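Long-range contacts in thiol peroxidase (Aquifex aeolicus, PDB 2YZH), which probably reduces hydrogen peroxide and organic hydroperoxides to water and alcohols as a thioredoxin-dependent, dimeric peroxiredoxin of the Tpx subfamily: residues P13-L21 against E117-E125; I138-Q149 against E162-L170. All coordinates share one frame; numbering follows the deposited sequence.

Contact 1 (P13-L21 against E117-E125); sequences PVTLVGPEL and EKYGVLIGE. With SO4 (sulfate ion), chain H.
Glu-125 sets CG between its backbone N and carbonyl carbon (chi1 72°) and then runs out extended, which carries its carboxylate across the side chain of Thr-15 at about a right angle. There OE2 accepts the backbone N of Thr-15 at 3.0 Å, on its anti side and 18° out of the carboxylate plane. The OG1 of Thr-15 lies beside the same oxygen, and CG of Glu-125 rests against CB of Val-14 at 3.7 Å. Gly-124 N donates to Thr-15 O at 2.9 Å. Two residues on, Val-17 N meets Leu-122 O at 2.8 Å, nearly along the C=O axis, so the two backbones are joined by a single beta bridge between Leu-16 and Ile-123. The bridge ties the N-terminal strand 12-15, which pairs with strand 6-9 in a small hairpin, to the loop before strand 135-139 of the thioredoxin fold. Val-17 has CG1 anti to its backbone N (chi1 174°), and this methyl lies 3.7 Å from OE2 of Glu-117, an oxygen that forms a salt bridge with Lys-129 of the second subunit. Beyond the bridge a water donates to Val-17 O and Glu-117 O and accepts from Leu-122 N. Gly-120, at positive phi, brings its CA to 3.1 Å from Pro-19 O, where a CB would clash. Past the cis peptide before Pro-19, CD2 of Leu-21 approaches CD2 of Tyr-119 obliquely at 3.7 Å, while Glu-20 N donates to O2 of a sulfate, probably from the crystallisation liquor, also bound by Arg-5 and by Gly-126 N of the second subunit.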
# COMPACT_ATOMS: atom_id res chain seq x y z
N PRO D 13 -15.00 10.46 17.31
CA PRO D 13 -13.64 10.83 16.91
C PRO D 13 -12.90 9.71 16.20
O PRO D 13 -12.98 8.55 16.59
CB PRO D 13 -12.97 11.18 18.24
CG PRO D 13 -14.12 11.62 19.10
CD PRO D 13 -15.16 10.59 18.77
N VAL D 14 -12.19 10.06 15.13
CA VAL D 14 -11.39 9.10 14.39
C VAL D 14 -10.07 9.78 14.07
O VAL D 14 -10.03 10.93 13.63
CB VAL D 14 -12.08 8.63 13.08
CG1 VAL D 14 -13.32 7.82 13.41
CG2 VAL D 14 -12.42 9.82 12.22
N THR D 15 -8.98 9.07 14.30
CA THR D 15 -7.67 9.63 14.05
C THR D 15 -7.29 9.57 12.58
O THR D 15 -7.73 8.69 11.84
CB THR D 15 -6.61 8.91 14.87
OG1 THR D 15 -6.75 7.49 14.69
CG2 THR D 15 -6.76 9.25 16.35
N LEU D 16 -6.49 10.54 12.16
CA LEU D 16 -6.00 10.63 10.80
C LEU D 16 -4.55 10.18 10.81
O LEU D 16 -3.87 10.25 11.83
CB LEU D 16 -6.06 12.07 10.30
CG LEU D 16 -7.45 12.72 10.29
CD1 LEU D 16 -7.33 14.18 9.87
CD2 LEU D 16 -8.37 11.95 9.36
N VAL D 17 -4.08 9.69 9.67
CA VAL D 17 -2.70 9.25 9.54
C VAL D 17 -1.86 10.52 9.30
O VAL D 17 -2.29 11.43 8.59
CB VAL D 17 -2.56 8.29 8.33
CG1 VAL D 17 -1.10 7.94 8.09
CG2 VAL D 17 -3.38 7.03 8.59
N GLY D 18 -0.68 10.59 9.91
CA GLY D 18 0.18 11.75 9.73
C GLY D 18 0.81 11.76 8.34
O GLY D 18 0.58 10.83 7.56
N PRO D 19 1.61 12.79 8.00
CA PRO D 19 1.96 13.94 8.83
C PRO D 19 0.91 15.04 8.73
O PRO D 19 0.16 15.12 7.76
CB PRO D 19 3.28 14.39 8.21
CG PRO D 19 3.01 14.17 6.75
CD PRO D 19 2.38 12.79 6.75
N GLU D 20 0.86 15.90 9.75
CA GLU D 20 -0.08 17.01 9.74
C GLU D 20 0.58 18.16 9.00
O GLU D 20 1.71 18.53 9.31
CB GLU D 20 -0.42 17.43 11.17
CG GLU D 20 -1.57 18.42 11.25
CD GLU D 20 -1.75 19.01 12.64
OE1 GLU D 20 -2.81 19.62 12.88
OE2 GLU D 20 -0.84 18.87 13.48
N LEU D 21 -0.10 18.73 8.01
CA LEU D 21 0.46 19.85 7.27
C LEU D 21 0.04 21.18 7.86
O LEU D 21 -1.01 21.29 8.50
CB LEU D 21 0.04 19.79 5.80
CG LEU D 21 0.90 18.96 4.85
CD1 LEU D 21 1.02 17.53 5.35
CD2 LEU D 21 0.28 18.99 3.46
N GLU D 117 -2.10 10.69 1.47
CA GLU D 117 -1.73 10.37 2.84
C GLU D 117 -0.69 11.42 3.24
O GLU D 117 -0.55 11.77 4.42
CB GLU D 117 -1.07 8.98 2.93
CG GLU D 117 -0.61 8.62 4.35
CD GLU D 117 0.20 7.34 4.43
OE1 GLU D 117 -0.09 6.40 3.66
OE2 GLU D 117 1.13 7.26 5.27
N LYS D 118 0.04 11.92 2.24
CA LYS D 118 1.07 12.92 2.48
C LYS D 118 0.51 14.27 2.91
O LYS D 118 1.26 15.16 3.33
CB LYS D 118 1.95 13.08 1.23
CG LYS D 118 2.77 11.84 0.92
CD LYS D 118 3.36 11.89 -0.48
CE LYS D 118 4.10 10.59 -0.80
NZ LYS D 118 4.43 10.49 -2.24
N TYR D 119 -0.81 14.42 2.81
CA TYR D 119 -1.47 15.66 3.20
C TYR D 119 -2.13 15.52 4.56
O TYR D 119 -2.80 16.45 5.03
CB TYR D 119 -2.51 16.07 2.15
CG TYR D 119 -1.92 16.82 0.96
CD1 TYR D 119 -1.16 16.17 -0.00
CD2 TYR D 119 -2.12 18.20 0.82
CE1 TYR D 119 -0.61 16.86 -1.09
CE2 TYR D 119 -1.58 18.90 -0.26
CZ TYR D 119 -0.83 18.22 -1.21
OH TYR D 119 -0.28 18.92 -2.26
N GLY D 120 -1.95 14.37 5.19
CA GLY D 120 -2.52 14.14 6.51
C GLY D 120 -4.03 13.99 6.57
O GLY D 120 -4.63 14.21 7.61
N VAL D 121 -4.64 13.59 5.46
CA VAL D 121 -6.09 13.42 5.43
C VAL D 121 -6.56 11.98 5.27
O VAL D 121 -7.75 11.73 5.09
CB VAL D 121 -6.73 14.32 4.34
CG1 VAL D 121 -6.51 15.79 4.70
CG2 VAL D 121 -6.14 14.02 2.98
N LEU D 122 -5.64 11.02 5.34
CA LEU D 122 -6.04 9.61 5.23
C LEU D 122 -6.60 9.19 6.59
O LEU D 122 -5.92 9.32 7.61
CB LEU D 122 -4.83 8.73 4.88
CG LEU D 122 -5.14 7.24 4.76
CD1 LEU D 122 -6.08 7.01 3.58
CD2 LEU D 122 -3.85 6.45 4.59
N ILE D 123 -7.83 8.68 6.60
CA ILE D 123 -8.47 8.24 7.84
C ILE D 123 -7.81 6.95 8.32
O ILE D 123 -7.69 5.98 7.57
CB ILE D 123 -9.99 8.05 7.62
CG1 ILE D 123 -10.61 9.41 7.27
CG2 ILE D 123 -10.66 7.50 8.88
CD1 ILE D 123 -12.04 9.33 6.74
N GLY D 124 -7.37 6.95 9.58
CA GLY D 124 -6.68 5.80 10.15
C GLY D 124 -7.48 4.85 11.03
O GLY D 124 -6.92 3.86 11.51
N GLU D 125 -8.76 5.12 11.24
CA GLU D 125 -9.56 4.22 12.07
C GLU D 125 -11.05 4.31 11.77
O GLU D 125 -11.51 5.23 11.09
CB GLU D 125 -9.33 4.50 13.56
CG GLU D 125 -9.95 5.79 14.06
CD GLU D 125 -10.01 5.87 15.58
OE1 GLU D 125 -10.62 4.98 16.21
OE2 GLU D 125 -9.44 6.81 16.15
S SO4 H . 3.89 14.00 12.02
O1 SO4 H . 5.16 14.03 11.26
O2 SO4 H . 3.07 15.17 11.67
O3 SO4 H . 3.16 12.75 11.71
O4 SO4 H . 4.19 14.05 13.47
O HOH W 1 -2.76 11.08 5.95

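Contact 2 (I138-Q149 against E162-L170); sequences IIDKEGKVAYVQ and EVVNKVKEL
The hydroxyl of Tyr-147 is gripped from two directions: its OH donates to OE2 of Glu-162 at 2.5 Å and accepts from NE2 of Gln-149 at 2.9 Å. The carboxylate sits at the ring edge, its plane 86° from the ring's, with OE2 met on the anti side but 32° out of the carboxylate plane. Gln-149 is steadied by Asn-159, whose backbone N donates to OE1. CG of Tyr-147 stands opposite its own backbone N (chi1 169°), sending the ring out toward helix 162-170, where CG of Lys-166 packs on CB of Tyr-147 at 3.8 Å. This helix runs antiparallel to edge strand 145-149, their axes 9.8 Å apart, and lies against the thioredoxin-fold sheet. A classic beta bulge opposite Ile-138 lets the successive Ala-146 and Tyr-147 both point to the helix, as Ile-138 does. CD1 of Ile-138 fits among Val-163, Val-167 and the CB and CG of Lys-166, and its CG2 presses tightly on CD1 of Leu-170 at 3.4 Å. NZ of Lys-166 forms a salt bridge to OE1 of Glu-169 at 2.7 Å and reaches Ala-146 O through a water. In place of Tyr-147 a phenylalanine would probably deprive OE2 of Glu-162 of its hydroxyl donor and NE2 of Gln-149 of one acceptor. Apolar packing thus seats the helix; the hydroxyl gives the one direct hydrogen bond across, the ammonium only a water link.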
# COMPACT_ATOMS: atom_id res chain seq x y z
N ILE D 138 -5.10 25.07 -0.41
CA ILE D 138 -4.86 26.03 -1.48
C ILE D 138 -3.36 26.17 -1.52
O ILE D 138 -2.72 26.48 -0.51
CB ILE D 138 -5.53 27.39 -1.22
CG1 ILE D 138 -7.04 27.21 -1.12
CG2 ILE D 138 -5.21 28.34 -2.36
CD1 ILE D 138 -7.79 28.50 -0.81
N ILE D 139 -2.78 25.91 -2.69
CA ILE D 139 -1.34 25.98 -2.88
C ILE D 139 -0.99 27.20 -3.73
O ILE D 139 -1.60 27.43 -4.77
CB ILE D 139 -0.84 24.71 -3.61
CG1 ILE D 139 -1.44 23.46 -2.95
CG2 ILE D 139 0.68 24.66 -3.61
CD1 ILE D 139 -1.25 23.37 -1.45
N ASP D 140 -0.00 27.98 -3.28
CA ASP D 140 0.40 29.16 -4.04
C ASP D 140 1.35 28.78 -5.18
O ASP D 140 1.77 27.63 -5.30
CB ASP D 140 1.05 30.22 -3.13
CG ASP D 140 2.31 29.72 -2.45
OD1 ASP D 140 3.05 28.89 -3.03
OD2 ASP D 140 2.59 30.19 -1.32
N LYS D 141 1.68 29.76 -6.02
CA LYS D 141 2.57 29.52 -7.14
C LYS D 141 3.96 29.04 -6.73
O LYS D 141 4.69 28.49 -7.55
CB LYS D 141 2.72 30.78 -7.99
CG LYS D 141 1.48 31.18 -8.76
CD LYS D 141 1.78 32.39 -9.64
CE LYS D 141 0.61 32.76 -10.52
NZ LYS D 141 0.92 33.97 -11.34
N GLU D 142 4.33 29.26 -5.47
CA GLU D 142 5.64 28.85 -4.98
C GLU D 142 5.64 27.39 -4.53
O GLU D 142 6.67 26.86 -4.13
CB GLU D 142 6.09 29.73 -3.82
CG GLU D 142 6.37 31.19 -4.18
CD GLU D 142 5.14 31.93 -4.66
OE1 GLU D 142 4.11 31.89 -3.95
OE2 GLU D 142 5.20 32.56 -5.74
N GLY D 143 4.48 26.75 -4.59
CA GLY D 143 4.38 25.36 -4.17
C GLY D 143 4.24 25.20 -2.67
O GLY D 143 4.50 24.12 -2.13
N LYS D 144 3.83 26.27 -1.99
CA LYS D 144 3.64 26.23 -0.55
C LYS D 144 2.17 26.22 -0.19
O LYS D 144 1.35 26.83 -0.88
CB LYS D 144 4.29 27.45 0.12
CG LYS D 144 5.76 27.65 -0.18
CD LYS D 144 6.59 26.47 0.29
CE LYS D 144 8.03 26.60 -0.18
NZ LYS D 144 8.69 27.82 0.37
N VAL D 145 1.84 25.51 0.88
CA VAL D 145 0.46 25.45 1.35
C VAL D 145 0.15 26.85 1.87
O VAL D 145 0.78 27.32 2.81
CB VAL D 145 0.30 24.43 2.50
CG1 VAL D 145 -1.14 24.43 2.99
CG2 VAL D 145 0.72 23.05 2.03
N ALA D 146 -0.81 27.52 1.26
CA ALA D 146 -1.17 28.87 1.65
C ALA D 146 -2.44 28.92 2.49
O ALA D 146 -2.73 29.95 3.10
CB ALA D 146 -1.33 29.74 0.41
N TYR D 147 -3.17 27.82 2.51
CA TYR D 147 -4.43 27.75 3.25
C TYR D 147 -4.84 26.30 3.49
O TYR D 147 -4.56 25.43 2.66
CB TYR D 147 -5.52 28.46 2.44
CG TYR D 147 -6.93 28.25 2.95
CD1 TYR D 147 -7.49 29.13 3.87
CD2 TYR D 147 -7.71 27.19 2.48
CE1 TYR D 147 -8.80 28.95 4.32
CE2 TYR D 147 -9.01 27.00 2.92
CZ TYR D 147 -9.55 27.89 3.84
OH TYR D 147 -10.85 27.71 4.27
N VAL D 148 -5.50 26.05 4.62
CA VAL D 148 -5.97 24.71 4.94
C VAL D 148 -7.30 24.77 5.69
O VAL D 148 -7.53 25.66 6.51
CB VAL D 148 -4.98 23.92 5.83
CG1 VAL D 148 -3.63 23.79 5.15
CG2 VAL D 148 -4.83 24.61 7.18
N GLN D 149 -8.18 23.82 5.38
CA GLN D 149 -9.45 23.71 6.07
C GLN D 149 -9.80 22.24 6.21
O GLN D 149 -9.96 21.53 5.21
CB GLN D 149 -10.58 24.43 5.33
CG GLN D 149 -11.93 24.19 6.03
CD GLN D 149 -13.13 24.76 5.29
OE1 GLN D 149 -14.26 24.35 5.54
NE2 GLN D 149 -12.90 25.72 4.40
N GLU D 162 -15.12 30.99 2.48
CA GLU D 162 -13.77 31.18 2.99
C GLU D 162 -12.72 30.78 1.95
O GLU D 162 -11.72 31.46 1.76
CB GLU D 162 -13.57 30.36 4.27
CG GLU D 162 -12.23 30.58 4.95
CD GLU D 162 -12.14 29.86 6.29
OE1 GLU D 162 -12.94 30.17 7.19
OE2 GLU D 162 -11.26 28.98 6.43
N VAL D 163 -12.97 29.67 1.26
CA VAL D 163 -12.06 29.19 0.24
C VAL D 163 -12.01 30.19 -0.92
O VAL D 163 -10.94 30.67 -1.30
CB VAL D 163 -12.51 27.81 -0.30
CG1 VAL D 163 -11.58 27.35 -1.39
CG2 VAL D 163 -12.54 26.79 0.84
N VAL D 164 -13.18 30.50 -1.47
CA VAL D 164 -13.29 31.43 -2.59
C VAL D 164 -12.56 32.75 -2.34
O VAL D 164 -11.80 33.21 -3.18
CB VAL D 164 -14.77 31.75 -2.90
CG1 VAL D 164 -14.86 32.76 -4.04
CG2 VAL D 164 -15.51 30.48 -3.27
N ASN D 165 -12.78 33.34 -1.17
CA ASN D 165 -12.13 34.61 -0.84
C ASN D 165 -10.61 34.48 -0.82
O ASN D 165 -9.90 35.37 -1.28
CB ASN D 165 -12.62 35.13 0.51
CG ASN D 165 -14.13 35.32 0.54
OD1 ASN D 165 -14.72 35.81 -0.42
ND2 ASN D 165 -14.75 34.93 1.65
N LYS D 166 -10.11 33.38 -0.27
CA LYS D 166 -8.67 33.17 -0.21
C LYS D 166 -8.08 33.05 -1.61
O LYS D 166 -7.05 33.66 -1.91
CB LYS D 166 -8.35 31.90 0.60
CG LYS D 166 -6.87 31.68 0.83
CD LYS D 166 -6.27 32.81 1.64
CE LYS D 166 -4.78 32.62 1.82
NZ LYS D 166 -4.17 33.70 2.67
N VAL D 167 -8.73 32.27 -2.47
CA VAL D 167 -8.27 32.10 -3.84
C VAL D 167 -8.13 33.48 -4.50
O VAL D 167 -7.11 33.77 -5.12
CB VAL D 167 -9.25 31.25 -4.66
CG1 VAL D 167 -8.77 31.14 -6.10
CG2 VAL D 167 -9.37 29.86 -4.05
N LYS D 168 -9.15 34.31 -4.34
CA LYS D 168 -9.14 35.65 -4.92
C LYS D 168 -7.96 36.46 -4.39
O LYS D 168 -7.28 37.16 -5.14
CB LYS D 168 -10.44 36.38 -4.60
CG LYS D 168 -11.67 35.74 -5.21
CD LYS D 168 -12.92 36.53 -4.89
CE LYS D 168 -14.14 35.89 -5.54
NZ LYS D 168 -13.98 35.81 -7.02
N GLU D 169 -7.73 36.35 -3.08
CA GLU D 169 -6.64 37.06 -2.43
C GLU D 169 -5.30 36.66 -3.05
O GLU D 169 -4.43 37.51 -3.25
CB GLU D 169 -6.62 36.73 -0.94
CG GLU D 169 -5.61 37.53 -0.14
CD GLU D 169 -5.21 36.81 1.13
OE1 GLU D 169 -4.47 35.81 1.03
OE2 GLU D 169 -5.62 37.25 2.22
N LEU D 170 -5.15 35.38 -3.36
CA LEU D 170 -3.91 34.89 -3.95
C LEU D 170 -3.82 35.25 -5.43
O LEU D 170 -2.76 35.13 -6.04
CB LEU D 170 -3.80 33.37 -3.78
CG LEU D 170 -3.78 32.85 -2.34
CD1 LEU D 170 -3.60 31.34 -2.34
CD2 LEU D 170 -2.65 33.51 -1.56
O HOH W 2 -1.51 32.40 3.18

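Contact 1 is the more fully buried and the larger, 731 against 434 Å², and it joins two irregular chain segments mostly through backbone bonds, a bridging water and glycines that permit close approach. Contact 2 lies on the partly exposed flank of the sheet, where a regular helix packs on strands mainly through side chains, with no direct backbone bond between them. The two share no element, although the loop of 117-125 leads into strand 135-139, whose end serves in contact 2. Their surroundings differ too: residues of two other subunits reach 13-21 with 117-125, whereas no other chain of the assembly touches 138-149 with 162-170. The centres of the two contacts lie about 21 Å apart.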